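Local coordinates for probable transcriptional regulator (Pseudomonas aeruginosa, PDB 2ESN), which probably regulates transcription as a LysR-type factor, pairing a DNA-binding helix-turn-helix domain with a domain expected to sense a small effector, at residues C[140-146]-C[162-168]; C[174-178]-C[276-280]; C[201-207]-C[227-233]; C[240-244]-C[260-266]. Numbering follows the deposited sequence.

Interaction 1 of 4, residues C[140-146]-C[162-168]; sequences KLSVEAL and ERLPEGI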
loop_
_atom_site.group_PDB
_atom_site.type_symbol
_atom_site.label_atom_id
_atom_site.label_comp_id
_atom_site.label_asym_id
_atom_site.label_seq_id
_atom_site.Cartn_x
_atom_site.Cartn_y
_atom_site.Cartn_z
ATOM N N LYS C 140 -7.034 3.737 -16.245
ATOM C CA LYS C 140 -6.737 4.758 -17.273
ATOM C C LYS C 140 -6.135 6.044 -16.673
ATOM O O LYS C 140 -5.152 6.582 -17.158
ATOM C CB LYS C 140 -7.967 5.124 -18.084
ATOM C CG LYS C 140 -7.661 6.219 -19.115
ATOM C CD LYS C 140 -8.581 6.216 -20.327
ATOM C CE LYS C 140 -10.044 6.446 -19.970
ATOM N NZ LYS C 140 -10.506 7.873 -20.068
ATOM N N LEU C 141 -6.732 6.498 -15.581
ATOM C CA LEU C 141 -6.535 7.852 -15.103
ATOM C C LEU C 141 -6.461 7.835 -13.577
ATOM O O LEU C 141 -7.479 7.835 -12.916
ATOM C CB LEU C 141 -7.720 8.682 -15.575
ATOM C CG LEU C 141 -7.491 10.132 -15.945
ATOM C CD1 LEU C 141 -8.742 10.684 -16.565
ATOM C CD2 LEU C 141 -7.103 10.910 -14.689
ATOM N N SER C 142 -5.251 7.773 -13.041
ATOM C CA SER C 142 -5.026 7.829 -11.606
ATOM C C SER C 142 -4.447 9.226 -11.271
ATOM O O SER C 142 -3.220 9.450 -11.362
ATOM C CB SER C 142 -4.118 6.669 -11.160
ATOM O OG SER C 142 -3.360 6.993 -9.991
ATOM N N VAL C 143 -5.342 10.164 -10.934
ATOM C CA VAL C 143 -5.002 11.554 -10.560
ATOM C C VAL C 143 -3.925 11.601 -9.474
ATOM O O VAL C 143 -3.089 12.518 -9.447
ATOM C CB VAL C 143 -6.276 12.372 -10.132
ATOM C CG1 VAL C 143 -7.124 11.592 -9.117
ATOM C CG2 VAL C 143 -5.914 13.768 -9.593
ATOM N N GLU C 144 -3.954 10.591 -8.603
ATOM C CA GLU C 144 -2.939 10.383 -7.569
ATOM C C GLU C 144 -1.512 10.358 -8.196
ATOM O O GLU C 144 -0.612 11.124 -7.776
ATOM C CB GLU C 144 -3.226 9.078 -6.758
ATOM C CG GLU C 144 -4.713 8.555 -6.749
ATOM C CD GLU C 144 -4.876 7.105 -6.171
ATOM O OE1 GLU C 144 -3.901 6.574 -5.564
ATOM O OE2 GLU C 144 -5.983 6.496 -6.328
ATOM N N ALA C 145 -1.325 9.510 -9.220
ATOM C CA ALA C 145 0.004 9.246 -9.754
ATOM C C ALA C 145 0.526 10.455 -10.540
ATOM O O ALA C 145 1.730 10.793 -10.511
ATOM C CB ALA C 145 -0.007 7.974 -10.589
ATOM N N LEU C 146 -0.407 11.106 -11.218
ATOM C CA LEU C 146 -0.152 12.344 -11.930
ATOM C C LEU C 146 0.322 13.484 -10.982
ATOM O O LEU C 146 1.383 14.071 -11.197
ATOM C CB LEU C 146 -1.399 12.756 -12.761
ATOM C CG LEU C 146 -1.862 11.777 -13.873
ATOM C CD1 LEU C 146 -3.125 12.252 -14.597
ATOM C CD2 LEU C 146 -0.736 11.485 -14.915
ATOM N N GLU C 162 -16.862 11.481 -21.302
ATOM C CA GLU C 162 -16.549 11.389 -19.867
ATOM C C GLU C 162 -16.143 12.749 -19.307
ATOM O O GLU C 162 -15.410 13.500 -19.955
ATOM C CB GLU C 162 -15.424 10.356 -19.617
ATOM C CG GLU C 162 -15.858 8.867 -19.497
ATOM C CD GLU C 162 -14.696 7.859 -19.743
ATOM O OE1 GLU C 162 -13.589 8.297 -20.117
ATOM O OE2 GLU C 162 -14.883 6.615 -19.579
ATOM N N ARG C 163 -16.632 13.070 -18.113
ATOM C CA ARG C 163 -16.164 14.274 -17.409
ATOM C C ARG C 163 -14.772 14.054 -16.777
ATOM O O ARG C 163 -14.515 13.027 -16.131
ATOM C CB ARG C 163 -17.192 14.743 -16.360
ATOM C CG ARG C 163 -16.761 15.976 -15.565
ATOM C CD ARG C 163 -17.824 16.431 -14.557
ATOM N NE ARG C 163 -17.747 15.891 -13.175
ATOM C CZ ARG C 163 -16.999 14.873 -12.717
ATOM N NH1 ARG C 163 -16.165 14.169 -13.493
ATOM N NH2 ARG C 163 -17.086 14.557 -11.428
ATOM N N LEU C 164 -13.880 15.018 -16.989
ATOM C CA LEU C 164 -12.544 14.993 -16.405
ATOM C C LEU C 164 -12.526 15.231 -14.880
ATOM O O LEU C 164 -13.160 16.187 -14.397
ATOM C CB LEU C 164 -11.648 16.031 -17.092
ATOM C CG LEU C 164 -11.211 15.739 -18.520
ATOM C CD1 LEU C 164 -10.275 16.841 -19.004
ATOM C CD2 LEU C 164 -10.558 14.351 -18.618
ATOM N N PRO C 165 -11.773 14.379 -14.126
ATOM C CA PRO C 165 -11.567 14.572 -12.677
ATOM C C PRO C 165 -10.885 15.901 -12.410
ATOM O O PRO C 165 -10.336 16.512 -13.352
ATOM C CB PRO C 165 -10.635 13.411 -12.279
ATOM C CG PRO C 165 -10.770 12.416 -13.349
ATOM C CD PRO C 165 -11.067 13.180 -14.613
ATOM N N GLU C 166 -10.913 16.335 -11.146
ATOM C CA GLU C 166 -10.435 17.668 -10.783
ATOM C C GLU C 166 -8.934 17.694 -10.726
ATOM O O GLU C 166 -8.300 16.797 -10.155
ATOM C CB GLU C 166 -11.005 18.163 -9.447
ATOM C CG GLU C 166 -11.323 19.668 -9.500
ATOM C CD GLU C 166 -11.262 20.362 -8.134
ATOM O OE1 GLU C 166 -10.444 21.319 -7.990
ATOM O OE2 GLU C 166 -12.027 19.955 -7.216
ATOM N N GLY C 167 -8.357 18.732 -11.317
ATOM C CA GLY C 167 -6.916 18.765 -11.472
ATOM C C GLY C 167 -6.382 18.062 -12.722
ATOM O O GLY C 167 -5.198 18.207 -13.041
ATOM N N ILE C 168 -7.231 17.318 -13.431
ATOM C CA ILE C 168 -6.826 16.706 -14.707
ATOM C C ILE C 168 -7.191 17.565 -15.909
ATOM O O ILE C 168 -8.342 17.962 -16.079
ATOM C CB ILE C 168 -7.423 15.295 -14.905
ATOM C CG1 ILE C 168 -6.987 14.346 -13.781
ATOM C CG2 ILE C 168 -7.063 14.725 -16.290
ATOM C CD1 ILE C 168 -5.629 14.655 -13.168
#
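A small apolar cluster with a salt bridge at one end joins the start of helix 143-148 to the loop that leads into strand 168-183, in the LysR substrate-binding domain, whose fold is that of the periplasmic binding proteins. I168 is the centre of the cluster: its CG1 lies 3.6 Å from L141 CD2, and its CD1 lies 3.7 Å from V143 CG2 and 3.8 Å from L146 CD1. P165 extends the patch, with its CD 3.9 Å from L141 CD1. A type II turn from P165 to I168, with G167 at a phi of 86°, brings the proline and the isoleucine to the same partner, L141. On the other segment S142 is the N-cap, its OG accepting a weak bond from A145 N at 3.3 Å. Y283 and H285 of strand 278-285 border the cluster. K140 also bonds Y157 O and Y283 OH, and E162 OE1 also accepts from E159 N; the salt bridge itself joins K140 NZ to E162 OE1 at 3.1 Å.

Interaction 2 of 4, residues C[174-178]-C[276-280]; sequences FADRY and PPYVL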
loop_
_atom_site.group_PDB
_atom_site.type_symbol
_atom_site.label_atom_id
_atom_site.label_comp_id
_atom_site.label_asym_id
_atom_site.label_seq_id
_atom_site.Cartn_x
_atom_site.Cartn_y
_atom_site.Cartn_z
ATOM N N PHE C 174 -5.319 12.220 -31.607
ATOM C CA PHE C 174 -5.668 11.327 -32.714
ATOM C C PHE C 174 -7.147 10.987 -32.710
ATOM O O PHE C 174 -7.650 10.397 -31.731
ATOM C CB PHE C 174 -4.891 10.014 -32.581
ATOM C CG PHE C 174 -5.046 9.086 -33.767
ATOM C CD1 PHE C 174 -4.823 9.543 -35.071
ATOM C CD2 PHE C 174 -5.384 7.754 -33.577
ATOM C CE1 PHE C 174 -4.962 8.669 -36.184
ATOM C CE2 PHE C 174 -5.500 6.883 -34.650
ATOM C CZ PHE C 174 -5.294 7.331 -35.977
ATOM N N ALA C 175 -7.843 11.352 -33.779
ATOM C CA ALA C 175 -9.245 10.885 -33.982
ATOM C C ALA C 175 -9.238 9.634 -34.888
ATOM O O ALA C 175 -8.563 9.627 -35.885
ATOM C CB ALA C 175 -10.137 12.039 -34.611
ATOM N N ASP C 176 -9.942 8.585 -34.516
ATOM C CA ASP C 176 -10.056 7.368 -35.353
ATOM C C ASP C 176 -11.455 6.735 -35.130
ATOM O O ASP C 176 -12.255 7.234 -34.334
ATOM C CB ASP C 176 -8.930 6.366 -34.973
ATOM C CG ASP C 176 -8.721 5.197 -35.981
ATOM O OD1 ASP C 176 -8.841 5.318 -37.235
ATOM O OD2 ASP C 176 -8.308 4.151 -35.467
ATOM N N ARG C 177 -11.733 5.633 -35.814
ATOM C CA ARG C 177 -12.957 4.885 -35.573
ATOM C C ARG C 177 -12.682 3.391 -35.327
ATOM O O ARG C 177 -11.558 2.886 -35.583
ATOM C CB ARG C 177 -13.897 5.087 -36.762
ATOM C CG ARG C 177 -13.268 4.749 -38.132
ATOM C CD ARG C 177 -14.249 5.093 -39.265
ATOM N NE ARG C 177 -14.015 4.247 -40.455
ATOM C CZ ARG C 177 -13.169 4.534 -41.453
ATOM N NH1 ARG C 177 -12.426 5.653 -41.454
ATOM N NH2 ARG C 177 -13.043 3.670 -42.456
ATOM N N TYR C 178 -13.687 2.715 -34.787
ATOM C CA TYR C 178 -13.695 1.255 -34.651
ATOM C C TYR C 178 -14.219 0.569 -35.911
ATOM O O TYR C 178 -15.071 1.125 -36.615
ATOM C CB TYR C 178 -14.569 0.813 -33.497
ATOM C CG TYR C 178 -13.875 0.887 -32.161
ATOM C CD1 TYR C 178 -13.582 2.122 -31.587
ATOM C CD2 TYR C 178 -13.506 -0.275 -31.466
ATOM C CE1 TYR C 178 -12.890 2.205 -30.357
ATOM C CE2 TYR C 178 -12.867 -0.220 -30.224
ATOM C CZ TYR C 178 -12.556 1.029 -29.680
ATOM O OH TYR C 178 -11.893 1.127 -28.475
ATOM N N PRO C 276 -19.601 5.866 -31.849
ATOM C CA PRO C 276 -18.833 7.129 -31.951
ATOM C C PRO C 276 -17.334 6.946 -32.295
ATOM O O PRO C 276 -16.714 5.984 -31.827
ATOM C CB PRO C 276 -18.958 7.759 -30.553
ATOM C CG PRO C 276 -19.942 6.909 -29.740
ATOM C CD PRO C 276 -20.427 5.777 -30.618
ATOM N N PRO C 277 -16.769 7.881 -33.088
ATOM C CA PRO C 277 -15.361 7.976 -33.350
ATOM C C PRO C 277 -14.770 8.117 -31.985
ATOM O O PRO C 277 -15.452 8.565 -31.062
ATOM C CB PRO C 277 -15.211 9.310 -34.112
ATOM C CG PRO C 277 -16.576 9.479 -34.813
ATOM C CD PRO C 277 -17.533 8.971 -33.741
ATOM N N TYR C 278 -13.541 7.664 -31.820
ATOM C CA TYR C 278 -12.832 7.916 -30.582
ATOM C C TYR C 278 -11.776 8.972 -30.836
ATOM O O TYR C 278 -11.329 9.217 -31.991
ATOM C CB TYR C 278 -12.243 6.621 -29.998
ATOM C CG TYR C 278 -11.132 6.013 -30.821
ATOM C CD1 TYR C 278 -11.406 5.081 -31.837
ATOM C CD2 TYR C 278 -9.793 6.364 -30.586
ATOM C CE1 TYR C 278 -10.352 4.499 -32.590
ATOM C CE2 TYR C 278 -8.741 5.800 -31.324
ATOM C CZ TYR C 278 -9.017 4.877 -32.348
ATOM O OH TYR C 278 -7.965 4.341 -33.084
ATOM N N VAL C 279 -11.395 9.637 -29.763
ATOM C CA VAL C 279 -10.345 10.618 -29.833
ATOM C C VAL C 279 -9.389 10.248 -28.732
ATOM O O VAL C 279 -9.816 10.202 -27.560
ATOM C CB VAL C 279 -10.901 12.074 -29.654
ATOM C CG1 VAL C 279 -9.774 13.086 -29.693
ATOM C CG2 VAL C 279 -11.883 12.377 -30.773
ATOM N N LEU C 280 -8.140 9.922 -29.100
ATOM C CA LEU C 280 -7.120 9.526 -28.103
ATOM C C LEU C 280 -6.568 10.803 -27.479
ATOM O O LEU C 280 -6.441 11.808 -28.155
ATOM C CB LEU C 280 -5.960 8.729 -28.726
ATOM C CG LEU C 280 -6.252 7.328 -29.289
ATOM C CD1 LEU C 280 -4.933 6.665 -29.650
ATOM C CD2 LEU C 280 -6.992 6.451 -28.272
HETATM O O HOH W 1 -15.766 4.447 -34.125
#
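Y278 is the bump around which this strand pair is shaped: 120 Å² of it is covered by 174-178, the largest area of any residue in the contact. With chi1 at 67° (p), its ring leans across the neighbouring strand and takes D176 CA over one face, while R177 O approaches its edge, 3.6 Å from Y278 CE1. F174 and Y178 flank the ring, F174 CE2 at 3.9 Å from Y278 OH and Y178 CE1 at 3.6 Å from Y278 CD1. The D176 carboxylate receives the tip of the phenol in a very short hydrogen bond, Y278 OH to D176 OD2, 2.4 Å; D176 OD2 also accepts from H255 N, and Y278 OH is also hydrogen-bonded to Y110 OH. Beneath these side chains runs an antiparallel ladder of the mixed sheet in the LysR substrate-binding domain, the strand axes 4.7 Å apart at 156°. F174-L280 and D176-Y278 are hydrogen-bonded pairs, with L280 N to F174 O at 2.7 Å, D176 N to Y278 O at 2.9 Å and Y278 N to D176 O at 2.9 Å. A175-V279 is the non-hydrogen-bonded pair between them, and its small side chains meet on the other face, A175 CB to V279 CG2, 4.2 Å. L280 CD1 fits against the F174 ring edge, 4.1 Å from F174 CD2, and Y110 of helix 109-126 covers this side. A water bridges the two segments, 2.8 Å from Y178 N and 2.9 Å from P276 O.

Interaction 3 of 4, residues C[201-207]-C[227-233]; sequences ERHAVVT and REVAVQL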
loop_
_atom_site.group_PDB
_atom_site.type_symbol
_atom_site.label_atom_id
_atom_site.label_comp_id
_atom_site.label_asym_id
_atom_site.label_seq_id
_atom_site.Cartn_x
_atom_site.Cartn_y
_atom_site.Cartn_z
ATOM N N GLU C 201 -21.870 -14.620 -34.050
ATOM C CA GLU C 201 -20.503 -15.120 -33.811
ATOM C C GLU C 201 -20.083 -15.032 -32.344
ATOM O O GLU C 201 -20.734 -14.385 -31.560
ATOM C CB GLU C 201 -19.490 -14.341 -34.655
ATOM C CG GLU C 201 -19.655 -14.459 -36.185
ATOM C CD GLU C 201 -19.543 -15.920 -36.685
ATOM O OE1 GLU C 201 -18.739 -16.739 -36.138
ATOM O OE2 GLU C 201 -20.321 -16.235 -37.628
ATOM N N ARG C 202 -19.004 -15.712 -31.979
ATOM C CA ARG C 202 -18.322 -15.418 -30.729
ATOM C C ARG C 202 -17.296 -14.289 -30.963
ATOM O O ARG C 202 -16.864 -14.016 -32.113
ATOM C CB ARG C 202 -17.704 -16.698 -30.143
ATOM C CG ARG C 202 -18.751 -17.801 -29.779
ATOM C CD ARG C 202 -18.090 -19.097 -29.419
ATOM N NE ARG C 202 -17.630 -19.053 -28.035
ATOM C CZ ARG C 202 -16.533 -19.669 -27.557
ATOM N NH1 ARG C 202 -15.719 -20.384 -28.358
ATOM N NH2 ARG C 202 -16.222 -19.554 -26.242
ATOM N N HIS C 203 -16.915 -13.636 -29.872
ATOM C CA HIS C 203 -16.247 -12.368 -29.959
ATOM C C HIS C 203 -15.003 -12.333 -29.097
ATOM O O HIS C 203 -14.973 -12.935 -28.002
ATOM C CB HIS C 203 -17.181 -11.232 -29.581
ATOM C CG HIS C 203 -18.257 -10.988 -30.573
ATOM N ND1 HIS C 203 -18.170 -10.015 -31.536
ATOM C CD2 HIS C 203 -19.451 -11.600 -30.762
ATOM C CE1 HIS C 203 -19.262 -10.040 -32.281
ATOM N NE2 HIS C 203 -20.056 -10.984 -31.820
ATOM N N ALA C 204 -13.954 -11.651 -29.609
ATOM C CA ALA C 204 -12.762 -11.394 -28.804
ATOM C C ALA C 204 -12.937 -9.977 -28.288
ATOM O O ALA C 204 -13.382 -9.119 -29.012
ATOM C CB ALA C 204 -11.494 -11.493 -29.631
ATOM N N VAL C 205 -12.583 -9.709 -27.036
ATOM C CA VAL C 205 -12.875 -8.380 -26.479
ATOM C C VAL C 205 -11.655 -7.864 -25.741
ATOM O O VAL C 205 -10.975 -8.614 -25.039
ATOM C CB VAL C 205 -14.110 -8.466 -25.506
ATOM C CG1 VAL C 205 -14.311 -7.184 -24.777
ATOM C CG2 VAL C 205 -15.379 -8.809 -26.328
ATOM N N VAL C 206 -11.322 -6.608 -25.977
ATOM C CA VAL C 206 -10.138 -6.007 -25.411
ATOM C C VAL C 206 -10.522 -5.215 -24.136
ATOM O O VAL C 206 -11.312 -4.310 -24.191
ATOM C CB VAL C 206 -9.455 -5.104 -26.451
ATOM C CG1 VAL C 206 -8.245 -4.363 -25.821
ATOM C CG2 VAL C 206 -8.965 -5.922 -27.647
ATOM N N THR C 207 -9.946 -5.585 -23.003
ATOM C CA THR C 207 -10.243 -5.002 -21.702
ATOM C C THR C 207 -8.893 -4.582 -21.093
ATOM O O THR C 207 -8.305 -5.350 -20.358
ATOM C CB THR C 207 -10.901 -6.048 -20.796
ATOM O OG1 THR C 207 -10.151 -7.253 -20.852
ATOM C CG2 THR C 207 -12.245 -6.391 -21.297
ATOM N N ARG C 227 -23.361 -9.485 -26.979
ATOM C CA ARG C 227 -22.606 -10.419 -27.808
ATOM C C ARG C 227 -22.072 -11.564 -26.938
ATOM O O ARG C 227 -21.938 -11.377 -25.713
ATOM C CB ARG C 227 -21.547 -9.659 -28.641
ATOM C CG ARG C 227 -20.567 -8.896 -27.833
ATOM C CD ARG C 227 -19.670 -7.979 -28.663
ATOM N NE ARG C 227 -18.828 -7.269 -27.698
ATOM C CZ ARG C 227 -17.725 -6.594 -27.974
ATOM N NH1 ARG C 227 -17.249 -6.513 -29.238
ATOM N NH2 ARG C 227 -17.110 -5.959 -26.983
ATOM N N GLU C 228 -21.836 -12.738 -27.539
ATOM C CA GLU C 228 -21.255 -13.901 -26.854
ATOM C C GLU C 228 -19.759 -13.771 -26.878
ATOM O O GLU C 228 -19.182 -13.743 -27.948
ATOM C CB GLU C 228 -21.632 -15.283 -27.494
ATOM C CG GLU C 228 -23.111 -15.598 -27.538
ATOM C CD GLU C 228 -23.775 -15.628 -26.127
ATOM O OE1 GLU C 228 -24.779 -14.864 -25.862
ATOM O OE2 GLU C 228 -23.255 -16.406 -25.277
ATOM N N VAL C 229 -19.118 -13.761 -25.711
ATOM C CA VAL C 229 -17.691 -13.495 -25.627
ATOM C C VAL C 229 -16.927 -14.752 -25.414
ATOM O O VAL C 229 -17.202 -15.466 -24.446
ATOM C CB VAL C 229 -17.403 -12.469 -24.463
ATOM C CG1 VAL C 229 -15.911 -12.364 -24.201
ATOM C CG2 VAL C 229 -18.073 -11.088 -24.784
ATOM N N ALA C 230 -15.944 -15.042 -26.275
ATOM C CA ALA C 230 -15.062 -16.184 -26.070
ATOM C C ALA C 230 -13.781 -15.845 -25.295
ATOM O O ALA C 230 -13.311 -16.648 -24.506
ATOM C CB ALA C 230 -14.699 -16.785 -27.413
ATOM N N VAL C 231 -13.173 -14.682 -25.554
ATOM C CA VAL C 231 -11.903 -14.288 -24.931
ATOM C C VAL C 231 -11.927 -12.802 -24.593
ATOM O O VAL C 231 -12.337 -12.001 -25.434
ATOM C CB VAL C 231 -10.678 -14.554 -25.922
ATOM C CG1 VAL C 231 -9.323 -14.251 -25.244
ATOM C CG2 VAL C 231 -10.679 -15.998 -26.455
ATOM N N GLN C 232 -11.437 -12.438 -23.395
ATOM C CA GLN C 232 -11.112 -11.063 -23.057
ATOM C C GLN C 232 -9.614 -11.011 -22.877
ATOM O O GLN C 232 -9.024 -11.945 -22.315
ATOM C CB GLN C 232 -11.783 -10.634 -21.744
ATOM C CG GLN C 232 -13.288 -10.426 -21.899
ATOM C CD GLN C 232 -14.050 -10.277 -20.539
ATOM O OE1 GLN C 232 -15.080 -9.580 -20.468
ATOM N NE2 GLN C 232 -13.597 -10.985 -19.525
ATOM N N LEU C 233 -8.982 -9.932 -23.335
ATOM C CA LEU C 233 -7.509 -9.779 -23.138
ATOM C C LEU C 233 -7.244 -8.307 -23.210
ATOM O O LEU C 233 -8.073 -7.558 -23.710
ATOM C CB LEU C 233 -6.664 -10.538 -24.196
ATOM C CG LEU C 233 -6.738 -10.174 -25.696
ATOM C CD1 LEU C 233 -5.623 -10.919 -26.507
ATOM C CD2 LEU C 233 -8.137 -10.479 -26.299
HETATM O O HOH W 2 -22.431 -12.609 -30.365
HETATM O O HOH W 3 -18.354 -17.935 -25.529
HETATM O O HOH W 4 -14.377 -6.667 -29.637
#
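R227 lays its CB over the H203 ring, a CH-pi contact 3.9 Å from the centroid, while a face of its guanidinium meets V205 CG2, 3.4 Å from R227 NH2; its NE is salt-bridged to D217. E228 O takes only a weak bond from H203 N (3.0 Å). V229 CG2 packs on V205 CG2 at 3.9 Å. At A230 the chain turns a corner and the register slips by one residue, a beta bulge: A230 N bonds H203 O at 2.9 Å, and A230 CB sits over the R202 guanidinium, whose NH2 hydrogen-bonds V130 O of the second subunit. From V231 the ladder is regular, with V205 N to V231 O at 2.8 Å. Q232 pairs with V205, then L233 N bonds V205 O (2.9 Å) and L233 O accepts from T207 N (2.8 Å). V231 and Q232 also pair with a strand of the second subunit, continuing the sheet. Parallel strands joined through helix 215-221 make this a beta-alpha-beta unit, as expected in the periplasmic-binding-protein-like fold.

Interaction 4 of 4, residues C[240-244]-C[260-266]; sequences LFLAG and LAEAAGL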
loop_
_atom_site.group_PDB
_atom_site.type_symbol
_atom_site.label_atom_id
_atom_site.label_comp_id
_atom_site.label_asym_id
_atom_site.label_seq_id
_atom_site.Cartn_x
_atom_site.Cartn_y
_atom_site.Cartn_z
ATOM N N LEU C 240 -5.823 -9.001 -32.496
ATOM C CA LEU C 240 -5.899 -8.959 -33.957
ATOM C C LEU C 240 -5.349 -10.272 -34.498
ATOM O O LEU C 240 -5.978 -10.891 -35.360
ATOM C CB LEU C 240 -5.128 -7.719 -34.490
ATOM C CG LEU C 240 -5.911 -6.425 -34.311
ATOM C CD1 LEU C 240 -5.009 -5.204 -34.327
ATOM C CD2 LEU C 240 -6.946 -6.286 -35.421
ATOM N N PHE C 241 -4.257 -10.790 -33.940
ATOM C CA PHE C 241 -3.810 -12.132 -34.376
ATOM C C PHE C 241 -4.762 -13.257 -33.974
ATOM O O PHE C 241 -4.931 -14.247 -34.723
ATOM C CB PHE C 241 -2.392 -12.482 -33.889
ATOM C CG PHE C 241 -1.317 -11.737 -34.642
ATOM C CD1 PHE C 241 -0.776 -10.568 -34.113
ATOM C CD2 PHE C 241 -0.869 -12.226 -35.895
ATOM C CE1 PHE C 241 0.263 -9.885 -34.818
ATOM C CE2 PHE C 241 0.118 -11.564 -36.630
ATOM C CZ PHE C 241 0.699 -10.384 -36.091
ATOM N N LEU C 242 -5.368 -13.120 -32.801
ATOM C CA LEU C 242 -6.376 -14.087 -32.393
ATOM C C LEU C 242 -7.539 -14.174 -33.421
ATOM O O LEU C 242 -7.950 -15.246 -33.848
ATOM C CB LEU C 242 -6.905 -13.695 -30.995
ATOM C CG LEU C 242 -8.203 -14.433 -30.540
ATOM C CD1 LEU C 242 -7.923 -15.967 -30.379
ATOM C CD2 LEU C 242 -8.678 -13.841 -29.226
ATOM N N ALA C 243 -8.065 -13.030 -33.802
ATOM C CA ALA C 243 -9.103 -12.917 -34.851
ATOM C C ALA C 243 -8.771 -13.516 -36.224
ATOM O O ALA C 243 -9.698 -13.983 -36.941
ATOM C CB ALA C 243 -9.480 -11.476 -35.018
ATOM N N GLY C 244 -7.479 -13.446 -36.626
ATOM C CA GLY C 244 -6.967 -14.047 -37.852
ATOM C C GLY C 244 -6.811 -15.561 -37.803
ATOM O O GLY C 244 -6.715 -16.188 -38.849
ATOM N N LEU C 260 -2.211 -4.383 -38.989
ATOM C CA LEU C 260 -1.994 -5.810 -38.910
ATOM C C LEU C 260 -2.784 -6.631 -39.937
ATOM O O LEU C 260 -2.715 -7.834 -39.881
ATOM C CB LEU C 260 -2.258 -6.305 -37.462
ATOM C CG LEU C 260 -1.165 -5.942 -36.439
ATOM C CD1 LEU C 260 -1.419 -6.648 -35.068
ATOM C CD2 LEU C 260 0.242 -6.320 -36.994
ATOM N N ALA C 261 -3.540 -5.995 -40.833
ATOM C CA ALA C 261 -4.477 -6.712 -41.729
ATOM C C ALA C 261 -3.750 -7.825 -42.487
ATOM O O ALA C 261 -4.193 -9.010 -42.556
ATOM C CB ALA C 261 -5.177 -5.725 -42.675
ATOM N N GLU C 262 -2.585 -7.493 -43.003
ATOM C CA GLU C 262 -1.807 -8.526 -43.737
ATOM C C GLU C 262 -1.097 -9.515 -42.866
ATOM O O GLU C 262 -1.157 -10.712 -43.110
ATOM C CB GLU C 262 -0.779 -7.844 -44.665
ATOM C CG GLU C 262 -1.333 -7.560 -46.013
ATOM C CD GLU C 262 -1.455 -8.846 -46.849
ATOM O OE1 GLU C 262 -0.722 -9.853 -46.575
ATOM O OE2 GLU C 262 -2.287 -8.838 -47.788
ATOM N N ALA C 263 -0.368 -9.006 -41.891
ATOM C CA ALA C 263 0.350 -9.867 -40.933
ATOM C C ALA C 263 -0.548 -10.931 -40.291
ATOM O O ALA C 263 -0.083 -12.073 -40.081
ATOM C CB ALA C 263 0.946 -9.030 -39.840
ATOM N N ALA C 264 -1.794 -10.559 -39.905
ATOM C CA ALA C 264 -2.645 -11.544 -39.195
ATOM C C ALA C 264 -3.678 -12.195 -40.137
ATOM O O ALA C 264 -4.461 -13.035 -39.685
ATOM C CB ALA C 264 -3.335 -10.915 -38.007
ATOM N N GLY C 265 -3.711 -11.800 -41.404
ATOM C CA GLY C 265 -4.712 -12.354 -42.380
ATOM C C GLY C 265 -6.140 -11.866 -42.067
ATOM O O GLY C 265 -7.029 -12.690 -41.760
ATOM N N LEU C 266 -6.396 -10.554 -42.149
ATOM C CA LEU C 266 -7.735 -10.040 -41.723
ATOM C C LEU C 266 -8.490 -9.392 -42.805
ATOM O O LEU C 266 -7.854 -8.837 -43.677
ATOM C CB LEU C 266 -7.577 -8.945 -40.630
ATOM C CG LEU C 266 -6.663 -9.351 -39.469
ATOM C CD1 LEU C 266 -6.403 -8.113 -38.470
ATOM C CD2 LEU C 266 -7.207 -10.594 -38.751
HETATM O O HOH W 5 -6.587 -15.326 -41.403
#
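L240 begins the contact by pointing toward segment 260-266, where its CB lies 3.9 Å from L260 CD1, its CD2 lies 3.6 Å from L266 CD1, and its carbonyl O is 3.7 Å from A264 CB. F241 follows and contributes the most area of any residue, 76 Å². Its CA-to-CB bond is directed sideways, but the ring reaches across, with F241 CD2 3.5 Å from A264 CB, F241 CE1 3.7 Å from L260 CD1 and F241 CZ 4.0 Å from A263 CB. The ring also meets F113 of the second subunit edge-to-face, so this pair of helices borders a subunit interface. The CA-to-CB bond of L242 points away from 260-266; its side chain packs on A204 and V231 and on M120 of the second subunit. A243 adds little, its CB 4.5 Å from L266 CD2. At G244 the backbones come close: G244 CA is 3.3 Å from A264 O in a CA-H...O contact, and a CB here would fall 1.9 Å from that oxygen, so only glycine fits. In the other segment, G265 has positive phi and forms a Schellman motif after the weakly bonded 260-264 helix; the L266 side chain then reaches L240 and G244. The short axes cross at -48° and 9.3 Å. With direct contact made mostly by apolar side chains, the helices of this LysR-type domain are held by shape and apolar burial, and the polar bridge is a water donating to G244 O and G265 O, 2.7 Å from each.

How the interactions relate
All four contacts lie in the LysR substrate-binding domain. Interaction 3 is the most buried, with 698 Å² covered and 10 of its 14 touching residues buried; the other three are partly buried. Interactions 2 and 3 belong to the same mixed sheet and rely on backbone ladders, antiparallel in one and parallel in the other, with centres about 21 Å apart. Interactions 1 and 4 rest mainly on apolar side chains, though interaction 1 adds a salt bridge. Interactions 3 and 4 touch directly: L242 CD2 lies 3.7 Å from A204 CB and 3.9 Å from V231 CB, and both contacts reach the second subunit, whereas interactions 1 and 2 touch no other chain of the assembly.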